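Local atomic coordinates of platelet aggregation factor Sm-hPAF (Streptococcus mitis, PDB entry 4GWI), a protein that binds fucosylated Lewis glycans through this F-type lectin domain, part of a toxin that probably forms pores in cholesterol-containing host membranes. Residues R5-E10 against V67-L72; E10-G15 against V59-T64; K16-S21 against G27-A32. The protein carries 2 engineered substitutions. All coordinates share one frame; numbering follows the deposited sequence.

Interaction 1 of 3, residues R5-E10 against V67-L72; sequences RPVETE and VGKVKL
Val-7 in the N-terminal loop packs against Gly-68 and Lys-69 at a classic beta bulge of strand 64-74, where both strand residues face Phe-144 of the antiparallel neighbour 138-145. The strand belongs to one of the two antiparallel sheets of the F-type lectin fold, and the loop runs past it on its way to strand 17-20. The closest packing is made by one methyl of Val-7, CG1. This methyl sits over backbone: it approaches Gly-68 C to 3.8 Å, a position where the glycine has no side chain to stand in between. The same Val-7 CG1 lies 3.9 Å from Lys-69 CB, so it occupies the corner where the glycine peptide runs into the lysine side chain.

From there outward the contact thins quickly. Lys-69 has CG anti to its own nitrogen (chi1 -178°) and is extended all the way to NZ, so that its aliphatic stem passes Val-7 at about a right angle and carries the ammonium group beyond the valine to a salt bridge with Glu-114. The flanking acids of the loop turn elsewhere too: Glu-8 and Glu-10 both form salt bridges with Arg-145, while Pro-6 and Glu-8 make backbone hydrogen bonds to Ala-147 and Arg-145, respectively. The loop is therefore fastened mainly to the C-terminal part of the chain, and it meets 67-72 through apolar contact alone. The outer side, with Arg-5 and Pro-6, is exposed. On the looser flank of the valine, Val-7 CG2 rests 4.1 Å from Lys-69 CD.

Interaction 2 of 3, residues E10-G15 against V59-T64; sequences ENIARG and VDLGKT. With MG (magnesium ion), chain E.
A type I beta turn from Asn-11 to Arg-14 packs against strand 56-61 of the five-stranded sheet, with Ile-12 and Ala-13 meeting Leu-61 and Val-59 in the buried interior of the F-type lectin fold. Leu-61 spreads its two methyls over the turn. CD1 meets Ile-12 CD1 end to end at 4.0 Å, the two side chains running obliquely to each other, while CD2 faces the backbone and lies 4.2 Å from Ala-13 CA. With CG1 of Ile-12 between its backbone nitrogen and carbonyl carbon (chi1 55°), CD1 can reach Leu-61 although the side chain does not start out in that direction. Val-59 completes the patch: its CG2 is 4.2 Å from Ala-13 O, with the alanine methyl slightly farther off.

Polar groups flank this apolar layer. On the loop, Asn-11 OD1 closes an Asx turn by accepting Ala-13 N at 3.0 Å from well above its carbonyl plane, and it also accepts Val-143 N; one oxygen thus ties the turn to strand 138-145. On the strand, Asp-60 carries a second Asx turn, its OD1 accepting Gly-62 N at 2.8 Å where the chain rounds the corner towards strand 64-74. OD2 of the same carboxylate binds the magnesium ion at 2.2 Å; three waters and Gln-17 OE1 are also bound to the metal.

Since Arg-123 forms a salt bridge to Asp-60 OD1 as well, one oxygen of the carboxylate meets a metal and the other a guanidinium, which would favour its ionised form and hold its rotation, whereas the cohesion between turn and strand rests on van der Waals contact.

Interaction 3 of 3, residues K16-S21 against G27-A32; sequences KQASQS and GAATRA. Unlike the reference sequence in segment 27-32: Thr-30 (reference Ala). With MG (magnesium ion), chain E; CA (calcium ion), chain F.
Gln-20 CG lies between the backbone nitrogen and carbonyl carbon (chi1 61°), and the chain is extended beyond it (chi2 -169°), which carries the amide alongside Ala-29 to the carbonyl of Gly-27. There NE2 donates to Gly-27 O at 2.9 Å in a nearly straight bond (164°). The acceptor lies close to the plane of the glutamine amide, whereas the donor is tilted from the plane of the glycine carbonyl. NE2 also bonds to Thr-23 OG1, so two acceptors fix the rotation of the amide.

Ala-29 is the centre of the apolar contact, touching three successive strand residues. Its CB packs 3.6 Å from Gln-20 CD and 3.7 Å from Ser-19 C. Ala-29 CB is also 4.1 Å from Ala-18 CB. Ala-18 CB in turn reaches Ala-29 O at 3.7 Å, a carbonyl that already accepts Ala-32 N within the 3-10 segment and NE1 of Trp-57.

Each segment also carries a metal ligand, pointed away from the shared interface. Gln-17 OE1 binds the magnesium ion at 2.4 Å, and Arg-31 O binds calcium at 2.2 Å together with Asp-34, Asn-36, Ser-45, Ala-139 and Glu-140. Gly-27 bonds through its backbone to His-48 of the glycan pocket, and the same segment carries Arg-31 of the calcium site.

Strand 17-20 is one of the two edge strands of the five-stranded sheet, antiparallel to 56-61. The 3-10 segment lies against it and reaches Trp-57 of that neighbouring strand through Ala-32, whose backbone also bonds to Val-141 of strand 138-145.

The three contacts are nested along the chain: interaction 3 lies inside the loop closed by interaction 2, which lies inside that closed by interaction 1. Interactions 1 and 2 share Glu-10 and have centres 12 Å apart; Val-67 CG2 touches Leu-61 CD1 at 4.1 Å, joining the two sheets where strands 56-61 and 64-74 follow each other. Interactions 2 and 3, also 12 Å apart, meet in the five-stranded sheet, where strands 17-20 and 56-61 are neighbours and both contribute to the magnesium site. Interactions 1 and 3 do not touch, their centres being 20 Å apart. The N-terminal chain thus runs from the four-stranded sheet to the edge of the other, ending near calcium and the glycan pocket.

Interaction 1 of 3, residues R5-E10 against V67-L72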
ATOM      1  N   ARG A   5      -6.113  16.054  -9.615  1.00 76.56           N
ATOM      2  CA  ARG A   5      -5.310  17.079 -10.293  1.00 75.36           C
ATOM      3  C   ARG A   5      -3.905  17.118  -9.685  1.00 59.58           C
ATOM      4  O   ARG A   5      -3.300  16.065  -9.486  1.00 56.95           O
ATOM      5  CB  ARG A   5      -5.977  18.450 -10.179  1.00 85.22           C
ATOM      6  CG  ARG A   5      -6.955  18.760 -11.300  1.00 84.87           C
ATOM      7  CD  ARG A   5      -6.679  17.904 -12.525  1.00 95.22           C
ATOM      8  NE  ARG A   5      -5.289  18.006 -12.962  1.00 94.51           N
ATOM      9  CZ  ARG A   5      -4.727  19.123 -13.409  1.00 94.04           C
ATOM     10  NH1 ARG A   5      -5.435  20.242 -13.482  1.00 85.43           N
ATOM     11  NH2 ARG A   5      -3.455  19.124 -13.786  1.00 81.24           N
ATOM     12  N   PRO A   6      -3.374  18.306  -9.377  1.00 63.68           N
ATOM     13  CA  PRO A   6      -2.047  18.334  -8.713  1.00 51.89           C
ATOM     14  C   PRO A   6      -1.989  17.767  -7.260  1.00 43.61           C
ATOM     15  O   PRO A   6      -2.978  17.839  -6.457  1.00 38.49           O
ATOM     16  CB  PRO A   6      -1.721  19.827  -8.683  1.00 56.12           C
ATOM     17  CG  PRO A   6      -3.067  20.522  -8.671  1.00 56.29           C
ATOM     18  CD  PRO A   6      -3.881  19.679  -9.619  1.00 59.49           C
ATOM     19  N   VAL A   7      -0.823  17.198  -6.944  1.00 37.98           N
ATOM     20  CA  VAL A   7      -0.522  16.743  -5.602  1.00 36.56           C
ATOM     21  C   VAL A   7       0.780  17.346  -5.085  1.00 34.20           C
ATOM     22  O   VAL A   7       1.637  17.766  -5.896  1.00 36.96           O
ATOM     23  CB  VAL A   7      -0.517  15.161  -5.481  1.00 36.60           C
ATOM     24  CG1 VAL A   7      -1.897  14.608  -5.912  1.00 37.80           C
ATOM     25  CG2 VAL A   7       0.691  14.494  -6.206  1.00 36.01           C
ATOM     26  N   GLU A   8       0.901  17.415  -3.772  1.00 28.27           N
ATOM     27  CA  GLU A   8       2.076  17.853  -3.101  1.00 30.39           C
ATOM     28  C   GLU A   8       3.191  16.822  -3.250  1.00 32.36           C
ATOM     29  O   GLU A   8       2.965  15.648  -3.687  1.00 32.15           O
ATOM     30  CB  GLU A   8       1.849  18.027  -1.652  1.00 36.18           C
ATOM     31  CG  GLU A   8       0.937  19.108  -1.180  1.00 46.99           C
ATOM     32  CD  GLU A   8       1.050  19.145   0.349  1.00 59.45           C
ATOM     33  OE1 GLU A   8       1.763  18.241   1.019  1.00 53.19           O
ATOM     34  OE2 GLU A   8       0.447  20.107   0.882  1.00 54.57           O
ATOM     35  N   THR A   9       4.421  17.270  -2.982  1.00 30.74           N
ATOM     36  CA  THR A   9       5.535  16.364  -3.240  1.00 31.32           C
ATOM     37  C   THR A   9       5.931  15.518  -2.001  1.00 26.45           C
ATOM     38  O   THR A   9       6.666  14.571  -2.165  1.00 32.91           O
ATOM     39  CB  THR A   9       6.823  17.198  -3.681  1.00 32.10           C
ATOM     40  OG1 THR A   9       7.123  18.133  -2.645  1.00 38.08           O
ATOM     41  CG2 THR A   9       6.615  17.853  -5.006  1.00 40.02           C
ATOM     42  N   GLU A  10       5.515  15.910  -0.794  1.00 27.42           N
ATOM     43  CA  GLU A  10       5.953  15.331   0.443  1.00 25.06           C
ATOM     44  C   GLU A  10       5.214  13.912   0.548  1.00 25.28           C
ATOM     45  O   GLU A  10       3.952  13.867   0.559  1.00 24.65           O
ATOM     46  CB  GLU A  10       5.540  16.137   1.664  1.00 29.32           C
ATOM     47  CG  GLU A  10       6.106  15.565   2.922  1.00 36.29           C
ATOM     48  CD  GLU A  10       5.581  16.171   4.267  1.00 45.82           C
ATOM     49  OE1 GLU A  10       4.760  17.147   4.333  1.00 54.74           O
ATOM     50  OE2 GLU A  10       5.980  15.639   5.330  1.00 50.00           O
ATOM     51  N   VAL A  67      -6.163  13.455   0.814  1.00 21.78           N
ATOM     52  CA  VAL A  67      -5.272  12.550   0.018  1.00 22.31           C
ATOM     53  C   VAL A  67      -5.600  12.699  -1.413  1.00 23.51           C
ATOM     54  O   VAL A  67      -6.804  12.598  -1.873  1.00 24.20           O
ATOM     55  CB  VAL A  67      -5.505  11.105   0.482  1.00 22.63           C
ATOM     56  CG1 VAL A  67      -4.697  10.120  -0.437  1.00 21.43           C
ATOM     57  CG2 VAL A  67      -5.064  10.938   1.968  1.00 22.55           C
ATOM     58  N   GLY A  68      -4.560  12.904  -2.225  1.00 21.68           N
ATOM     59  CA  GLY A  68      -4.724  12.959  -3.623  1.00 22.45           C
ATOM     60  C   GLY A  68      -4.078  11.838  -4.465  1.00 20.37           C
ATOM     61  O   GLY A  68      -4.502  11.597  -5.618  1.00 22.09           O
ATOM     62  N   LYS A  69      -3.041  11.215  -3.856  1.00 21.50           N
ATOM     63  CA  LYS A  69      -2.329  10.160  -4.634  1.00 20.63           C
ATOM     64  C   LYS A  69      -1.764   9.136  -3.681  1.00 17.74           C
ATOM     65  O   LYS A  69      -1.223   9.503  -2.611  1.00 20.66           O
ATOM     66  CB  LYS A  69      -1.184  10.758  -5.519  1.00 20.78           C
ATOM     67  CG  LYS A  69      -0.450   9.707  -6.390  1.00 23.62           C
ATOM     68  CD  LYS A  69       0.699  10.508  -7.077  1.00 25.90           C
ATOM     69  CE  LYS A  69       1.563   9.741  -8.012  1.00 37.36           C
ATOM     70  NZ  LYS A  69       2.538  10.784  -8.522  1.00 37.27           N
ATOM     71  N   VAL A  70      -1.919   7.894  -4.074  1.00 18.02           N
ATOM     72  CA  VAL A  70      -1.242   6.780  -3.322  1.00 19.76           C
ATOM     73  C   VAL A  70      -0.442   6.020  -4.393  1.00 19.19           C
ATOM     74  O   VAL A  70      -0.941   5.681  -5.434  1.00 20.66           O
ATOM     75  CB  VAL A  70      -2.275   5.814  -2.716  1.00 18.61           C
ATOM     76  CG1 VAL A  70      -1.559   4.564  -2.061  1.00 19.58           C
ATOM     77  CG2 VAL A  70      -3.078   6.587  -1.618  1.00 19.52           C
ATOM     78  N   LYS A  71       0.882   5.805  -4.106  1.00 19.01           N
ATOM     79  CA  LYS A  71       1.731   5.119  -5.107  1.00 18.50           C
ATOM     80  C   LYS A  71       2.208   3.797  -4.466  1.00 18.15           C
ATOM     81  O   LYS A  71       2.700   3.846  -3.355  1.00 20.20           O
ATOM     82  CB  LYS A  71       2.967   5.990  -5.408  1.00 22.40           C
ATOM     83  CG  LYS A  71       3.682   5.472  -6.620  1.00 26.41           C
ATOM     84  CD  LYS A  71       4.585   6.628  -7.179  1.00 27.46           C
ATOM     85  CE  LYS A  71       5.432   5.977  -8.283  1.00 32.50           C
ATOM     86  NZ  LYS A  71       6.490   7.010  -8.596  1.00 37.75           N
ATOM     87  N   LEU A  72       1.966   2.707  -5.157  1.00 17.68           N
ATOM     88  CA  LEU A  72       2.347   1.381  -4.624  1.00 17.74           C
ATOM     89  C   LEU A  72       3.616   0.997  -5.472  1.00 18.94           C
ATOM     90  O   LEU A  72       3.613   1.064  -6.689  1.00 21.30           O
ATOM     91  CB  LEU A  72       1.301   0.313  -4.937  1.00 19.23           C
ATOM     92  CG  LEU A  72      -0.101   0.594  -4.345  1.00 26.39           C
ATOM     93  CD1 LEU A  72      -0.871  -0.715  -4.474  1.00 24.92           C
ATOM     94  CD2 LEU A  72      -0.178   1.119  -2.913  1.00 26.53           C
TER

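Interaction 2 of 3, residues E10-G15 against V59-T64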
ATOM      1  N   GLU A  10       5.515  15.910  -0.794  1.00 27.42           N
ATOM      2  CA  GLU A  10       5.953  15.331   0.443  1.00 25.06           C
ATOM      3  C   GLU A  10       5.214  13.912   0.548  1.00 25.28           C
ATOM      4  O   GLU A  10       3.952  13.867   0.559  1.00 24.65           O
ATOM      5  CB  GLU A  10       5.540  16.137   1.664  1.00 29.32           C
ATOM      6  CG  GLU A  10       6.106  15.565   2.922  1.00 36.29           C
ATOM      7  CD  GLU A  10       5.581  16.171   4.267  1.00 45.82           C
ATOM      8  OE1 GLU A  10       4.760  17.147   4.333  1.00 54.74           O
ATOM      9  OE2 GLU A  10       5.980  15.639   5.330  1.00 50.00           O
ATOM     10  N   ASN A  11       6.017  12.844   0.741  1.00 23.11           N
ATOM     11  CA  ASN A  11       5.399  11.544   1.076  1.00 20.25           C
ATOM     12  C   ASN A  11       5.056  11.520   2.525  1.00 19.47           C
ATOM     13  O   ASN A  11       5.881  11.290   3.445  1.00 21.38           O
ATOM     14  CB  ASN A  11       6.395  10.421   0.673  1.00 19.39           C
ATOM     15  CG  ASN A  11       5.950   9.080   1.272  1.00 20.72           C
ATOM     16  OD1 ASN A  11       4.754   8.865   1.555  1.00 19.52           O
ATOM     17  ND2 ASN A  11       6.873   8.172   1.471  1.00 21.02           N
ATOM     18  N   ILE A  12       3.731  11.687   2.834  1.00 19.59           N
ATOM     19  CA  ILE A  12       3.300  11.752   4.246  1.00 20.27           C
ATOM     20  C   ILE A  12       3.134  10.369   4.907  1.00 19.40           C
ATOM     21  O   ILE A  12       2.891  10.274   6.111  1.00 22.36           O
ATOM     22  CB  ILE A  12       1.970  12.535   4.442  1.00 21.10           C
ATOM     23  CG1 ILE A  12       0.841  11.988   3.576  1.00 22.49           C
ATOM     24  CG2 ILE A  12       2.200  13.979   3.947  1.00 25.19           C
ATOM     25  CD1 ILE A  12      -0.576  12.465   4.034  1.00 24.48           C
ATOM     26  N   ALA A  13       3.347   9.277   4.133  1.00 18.23           N
ATOM     27  CA  ALA A  13       3.294   7.956   4.787  1.00 17.83           C
ATOM     28  C   ALA A  13       4.639   7.536   5.422  1.00 18.22           C
ATOM     29  O   ALA A  13       4.684   6.681   6.240  1.00 18.16           O
ATOM     30  CB  ALA A  13       2.932   6.886   3.721  1.00 18.07           C
ATOM     31  N   ARG A  14       5.750   8.183   5.000  1.00 20.24           N
ATOM     32  CA  ARG A  14       7.046   7.787   5.536  1.00 20.56           C
ATOM     33  C   ARG A  14       7.130   7.834   6.984  1.00 18.79           C
ATOM     34  O   ARG A  14       6.797   8.856   7.655  1.00 21.85           O
ATOM     35  CB  ARG A  14       8.043   8.787   4.898  1.00 25.07           C
ATOM     36  CG  ARG A  14       9.351   8.755   5.613  1.00 33.37           C
ATOM     37  CD  ARG A  14       9.980   7.617   4.903  1.00 32.38           C
ATOM     38  NE  ARG A  14      11.401   7.595   5.341  1.00 47.03           N
ATOM     39  CZ  ARG A  14      11.835   6.967   6.438  1.00 47.69           C
ATOM     40  NH1 ARG A  14      13.135   7.074   6.758  1.00 42.22           N
ATOM     41  NH2 ARG A  14      10.995   6.226   7.228  1.00 43.03           N
ATOM     42  N   GLY A  15       7.534   6.719   7.571  1.00 18.37           N
ATOM     43  CA  GLY A  15       7.760   6.629   8.987  1.00 19.21           C
ATOM     44  C   GLY A  15       6.544   6.589   9.873  1.00 21.37           C
ATOM     45  O   GLY A  15       6.656   6.599  11.113  1.00 24.04           O
ATOM     46  N   VAL A  59      -1.521   1.782   6.500  1.00 16.51           N
ATOM     47  CA  VAL A  59      -0.739   2.791   7.239  1.00 17.37           C
ATOM     48  C   VAL A  59      -1.747   3.776   7.879  1.00 19.04           C
ATOM     49  O   VAL A  59      -2.778   4.156   7.285  1.00 17.96           O
ATOM     50  CB  VAL A  59       0.224   3.502   6.287  1.00 16.56           C
ATOM     51  CG1 VAL A  59      -0.501   4.090   5.036  1.00 17.08           C
ATOM     52  CG2 VAL A  59       1.090   4.580   7.089  1.00 17.45           C
ATOM     53  N   ASP A  60      -1.393   4.171   9.109  1.00 18.93           N
ATOM     54  CA  ASP A  60      -2.149   5.245   9.878  1.00 16.77           C
ATOM     55  C   ASP A  60      -1.406   6.518   9.638  1.00 19.78           C
ATOM     56  O   ASP A  60      -0.238   6.694  10.148  1.00 21.63           O
ATOM     57  CB  ASP A  60      -2.177   4.830  11.331  1.00 18.46           C
ATOM     58  CG  ASP A  60      -2.921   5.810  12.182  1.00 19.73           C
ATOM     59  OD1 ASP A  60      -3.317   6.834  11.664  1.00 21.98           O
ATOM     60  OD2 ASP A  60      -2.974   5.499  13.396  1.00 22.74           O
ATOM     61  N   LEU A  61      -1.994   7.459   8.939  1.00 19.23           N
ATOM     62  CA  LEU A  61      -1.340   8.775   8.693  1.00 19.59           C
ATOM     63  C   LEU A  61      -1.265   9.615   9.958  1.00 20.05           C
ATOM     64  O   LEU A  61      -0.582  10.692   9.907  1.00 25.10           O
ATOM     65  CB  LEU A  61      -2.059   9.543   7.584  1.00 19.54           C
ATOM     66  CG  LEU A  61      -2.170   8.818   6.243  1.00 18.62           C
ATOM     67  CD1 LEU A  61      -2.994   9.583   5.245  1.00 21.65           C
ATOM     68  CD2 LEU A  61      -0.762   8.532   5.631  1.00 20.76           C
ATOM     69  N   GLY A  62      -2.013   9.218  10.991  1.00 19.59           N
ATOM     70  CA  GLY A  62      -1.930   9.818  12.309  1.00 22.43           C
ATOM     71  C   GLY A  62      -2.886  10.982  12.536  1.00 25.52           C
ATOM     72  O   GLY A  62      -3.088  11.373  13.702  1.00 26.12           O
ATOM     73  N   LYS A  63      -3.477  11.466  11.456  1.00 23.47           N
ATOM     74  CA  LYS A  63      -4.469  12.544  11.458  1.00 23.77           C
ATOM     75  C   LYS A  63      -5.186  12.427  10.155  1.00 23.09           C
ATOM     76  O   LYS A  63      -4.717  11.708   9.266  1.00 23.06           O
ATOM     77  CB  LYS A  63      -3.802  13.931  11.641  1.00 25.68           C
ATOM     78  CG  LYS A  63      -2.751  14.309  10.632  1.00 32.11           C
ATOM     79  CD  LYS A  63      -2.030  15.672  10.908  1.00 42.13           C
ATOM     80  CE  LYS A  63      -2.972  16.902  11.016  1.00 55.28           C
ATOM     81  NZ  LYS A  63      -4.181  17.024  10.111  1.00 54.51           N
ATOM     82  N   THR A  64      -6.339  13.088   9.985  1.00 21.67           N
ATOM     83  CA  THR A  64      -7.012  13.090   8.701  1.00 21.01           C
ATOM     84  C   THR A  64      -6.357  14.056   7.729  1.00 19.61           C
ATOM     85  O   THR A  64      -6.123  15.257   8.063  1.00 22.58           O
ATOM     86  CB  THR A  64      -8.523  13.451   8.907  1.00 20.78           C
ATOM     87  OG1 THR A  64      -9.049  12.450   9.774  1.00 23.02           O
ATOM     88  CG2 THR A  64      -9.280  13.449   7.592  1.00 23.53           C
TER
HETATM   89 MG    MG E 203      -3.009   3.860  14.831  1.00 38.79          MG
HETATM   90  O   HOH W   1      -5.218   4.055  15.162  1.00 33.79           O
HETATM   91  O   HOH W   2      -3.263   2.401  13.705  1.00 36.47           O
HETATM   92  O   HOH W   3      -3.007   2.582  16.567  1.00 36.29           O

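Interaction 3 of 3, residues K16-S21 against G27-A32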
ATOM      1  N   LYS A  16       5.361   6.452   9.227  1.00 19.31           N
ATOM      2  CA  LYS A  16       4.134   6.330  10.033  1.00 17.84           C
ATOM      3  C   LYS A  16       3.871   4.904  10.542  1.00 20.42           C
ATOM      4  O   LYS A  16       4.568   3.970  10.129  1.00 21.22           O
ATOM      5  CB  LYS A  16       2.980   6.774   9.126  1.00 19.66           C
ATOM      6  CG  LYS A  16       2.971   8.246   8.656  1.00 19.59           C
ATOM      7  CD  LYS A  16       2.706   9.136   9.889  1.00 21.32           C
ATOM      8  CE  LYS A  16       2.591  10.590   9.454  1.00 27.33           C
ATOM      9  NZ  LYS A  16       3.762  11.163   8.769  1.00 31.08           N
ATOM     10  N   GLN A  17       2.922   4.755  11.486  1.00 19.18           N
ATOM     11  CA  GLN A  17       2.608   3.450  12.000  1.00 19.46           C
ATOM     12  C   GLN A  17       1.953   2.599  10.923  1.00 22.33           C
ATOM     13  O   GLN A  17       1.062   3.072  10.190  1.00 23.94           O
ATOM     14  CB  GLN A  17       1.627   3.653  13.132  1.00 21.21           C
ATOM     15  CG  GLN A  17       1.384   2.342  13.882  1.00 29.54           C
ATOM     16  CD  GLN A  17       0.342   2.630  15.003  1.00 39.92           C
ATOM     17  OE1 GLN A  17      -0.673   3.391  14.760  1.00 48.77           O
ATOM     18  NE2 GLN A  17       0.462   1.939  16.099  1.00 39.46           N
ATOM     19  N   ALA A  18       2.392   1.400  10.729  1.00 18.75           N
ATOM     20  CA  ALA A  18       1.857   0.486   9.670  1.00 18.70           C
ATOM     21  C   ALA A  18       1.590  -0.798  10.360  1.00 19.21           C
ATOM     22  O   ALA A  18       2.205  -1.229  11.370  1.00 21.68           O
ATOM     23  CB  ALA A  18       2.847   0.312   8.472  1.00 19.57           C
ATOM     24  N   SER A  19       0.667  -1.513   9.737  1.00 16.90           N
ATOM     25  CA  SER A  19       0.274  -2.858  10.277  1.00 17.67           C
ATOM     26  C   SER A  19      -0.223  -3.691   9.088  1.00 16.32           C
ATOM     27  O   SER A  19      -0.460  -3.206   7.998  1.00 17.61           O
ATOM     28  CB  SER A  19      -0.826  -2.804  11.360  1.00 20.24           C
ATOM     29  OG  SER A  19      -1.984  -2.224  10.835  1.00 23.91           O
ATOM     30  N   GLN A  20      -0.349  -5.005   9.326  1.00 17.05           N
ATOM     31  CA  GLN A  20      -0.830  -5.850   8.232  1.00 15.89           C
ATOM     32  C   GLN A  20      -1.477  -7.121   8.881  1.00 17.59           C
ATOM     33  O   GLN A  20      -1.366  -7.366  10.110  1.00 19.57           O
ATOM     34  CB  GLN A  20       0.359  -6.175   7.240  1.00 16.91           C
ATOM     35  CG  GLN A  20       1.490  -6.952   7.963  1.00 16.25           C
ATOM     36  CD  GLN A  20       2.729  -7.036   7.119  1.00 16.46           C
ATOM     37  OE1 GLN A  20       2.820  -6.427   6.056  1.00 17.23           O
ATOM     38  NE2 GLN A  20       3.747  -7.785   7.626  1.00 17.70           N
ATOM     39  N   SER A  21      -2.141  -7.848   8.022  1.00 17.60           N
ATOM     40  CA  SER A  21      -2.932  -9.020   8.513  1.00 18.77           C
ATOM     41  C   SER A  21      -2.133 -10.105   9.179  1.00 20.39           C
ATOM     42  O   SER A  21      -2.677 -10.715  10.130  1.00 22.32           O
ATOM     43  CB  SER A  21      -3.773  -9.545   7.282  1.00 19.14           C
ATOM     44  OG  SER A  21      -2.944  -9.883   6.208  1.00 18.59           O
ATOM     45  N   GLY A  27       8.869 -10.136   7.057  1.00 16.49           N
ATOM     46  CA  GLY A  27       8.538  -8.948   6.175  1.00 16.38           C
ATOM     47  C   GLY A  27       7.638  -7.928   6.911  1.00 16.16           C
ATOM     48  O   GLY A  27       6.473  -7.720   6.586  1.00 16.19           O
ATOM     49  N   ALA A  28       8.242  -7.272   7.905  1.00 16.47           N
ATOM     50  CA  ALA A  28       7.540  -6.326   8.733  1.00 15.78           C
ATOM     51  C   ALA A  28       6.803  -5.241   7.934  1.00 15.67           C
ATOM     52  O   ALA A  28       7.297  -4.726   6.921  1.00 17.04           O
ATOM     53  CB  ALA A  28       8.601  -5.594   9.585  1.00 17.55           C
ATOM     54  N   ALA A  29       5.584  -4.933   8.411  1.00 16.03           N
ATOM     55  CA  ALA A  29       4.730  -3.977   7.713  1.00 15.30           C
ATOM     56  C   ALA A  29       5.402  -2.603   7.567  1.00 15.14           C
ATOM     57  O   ALA A  29       5.157  -1.928   6.570  1.00 15.91           O
ATOM     58  CB  ALA A  29       3.416  -3.749   8.519  1.00 17.45           C
ATOM     59  N   THR A  30       6.278  -2.286   8.508  1.00 15.93           N
ATOM     60  CA  THR A  30       6.937  -0.943   8.447  1.00 15.03           C
ATOM     61  C   THR A  30       7.936  -0.891   7.286  1.00 16.27           C
ATOM     62  O   THR A  30       8.312   0.223   6.893  1.00 17.18           O
ATOM     63  CB  THR A  30       7.640  -0.600   9.742  1.00 17.31           C
ATOM     64  OG1 THR A  30       8.433  -1.718  10.179  1.00 20.58           O
ATOM     65  CG2 THR A  30       6.661  -0.344  10.810  1.00 21.50           C
ATOM     66  N   ARG A  31       8.241  -2.024   6.642  1.00 15.31           N
ATOM     67  CA  ARG A  31       9.145  -1.918   5.442  1.00 14.94           C
ATOM     68  C   ARG A  31       8.539  -1.191   4.286  1.00 15.48           C
ATOM     69  O   ARG A  31       9.232  -0.739   3.338  1.00 15.95           O
ATOM     70  CB  ARG A  31       9.545  -3.322   5.017  1.00 15.35           C
ATOM     71  CG  ARG A  31      10.474  -3.962   6.046  1.00 15.90           C
ATOM     72  CD  ARG A  31      10.713  -5.412   5.604  1.00 15.46           C
ATOM     73  NE  ARG A  31      11.663  -6.009   6.607  1.00 16.13           N
ATOM     74  CZ  ARG A  31      12.258  -7.195   6.364  1.00 16.62           C
ATOM     75  NH1 ARG A  31      13.189  -7.664   7.267  1.00 16.54           N
ATOM     76  NH2 ARG A  31      11.958  -7.937   5.276  1.00 16.65           N
ATOM     77  N   ALA A  32       7.188  -1.028   4.233  1.00 15.06           N
ATOM     78  CA  ALA A  32       6.600  -0.306   3.108  1.00 15.73           C
ATOM     79  C   ALA A  32       6.514   1.205   3.359  1.00 15.19           C
ATOM     80  O   ALA A  32       6.111   1.921   2.460  1.00 17.12           O
ATOM     81  CB  ALA A  32       5.123  -0.878   2.820  1.00 17.07           C
TER
HETATM   82 MG    MG E 203      -3.009   3.860  14.831  1.00 38.79          MG
HETATM   83 CA    CA F 204      10.470  -0.177   1.552  1.00 17.05          CA
HETATM   84  O   HOH W   1      -5.218   4.055  15.162  1.00 33.79           O
HETATM   85  O   HOH W   2      -3.263   2.401  13.705  1.00 36.47           O
HETATM   86  O   HOH W   3      -3.007   2.582  16.567  1.00 36.29           O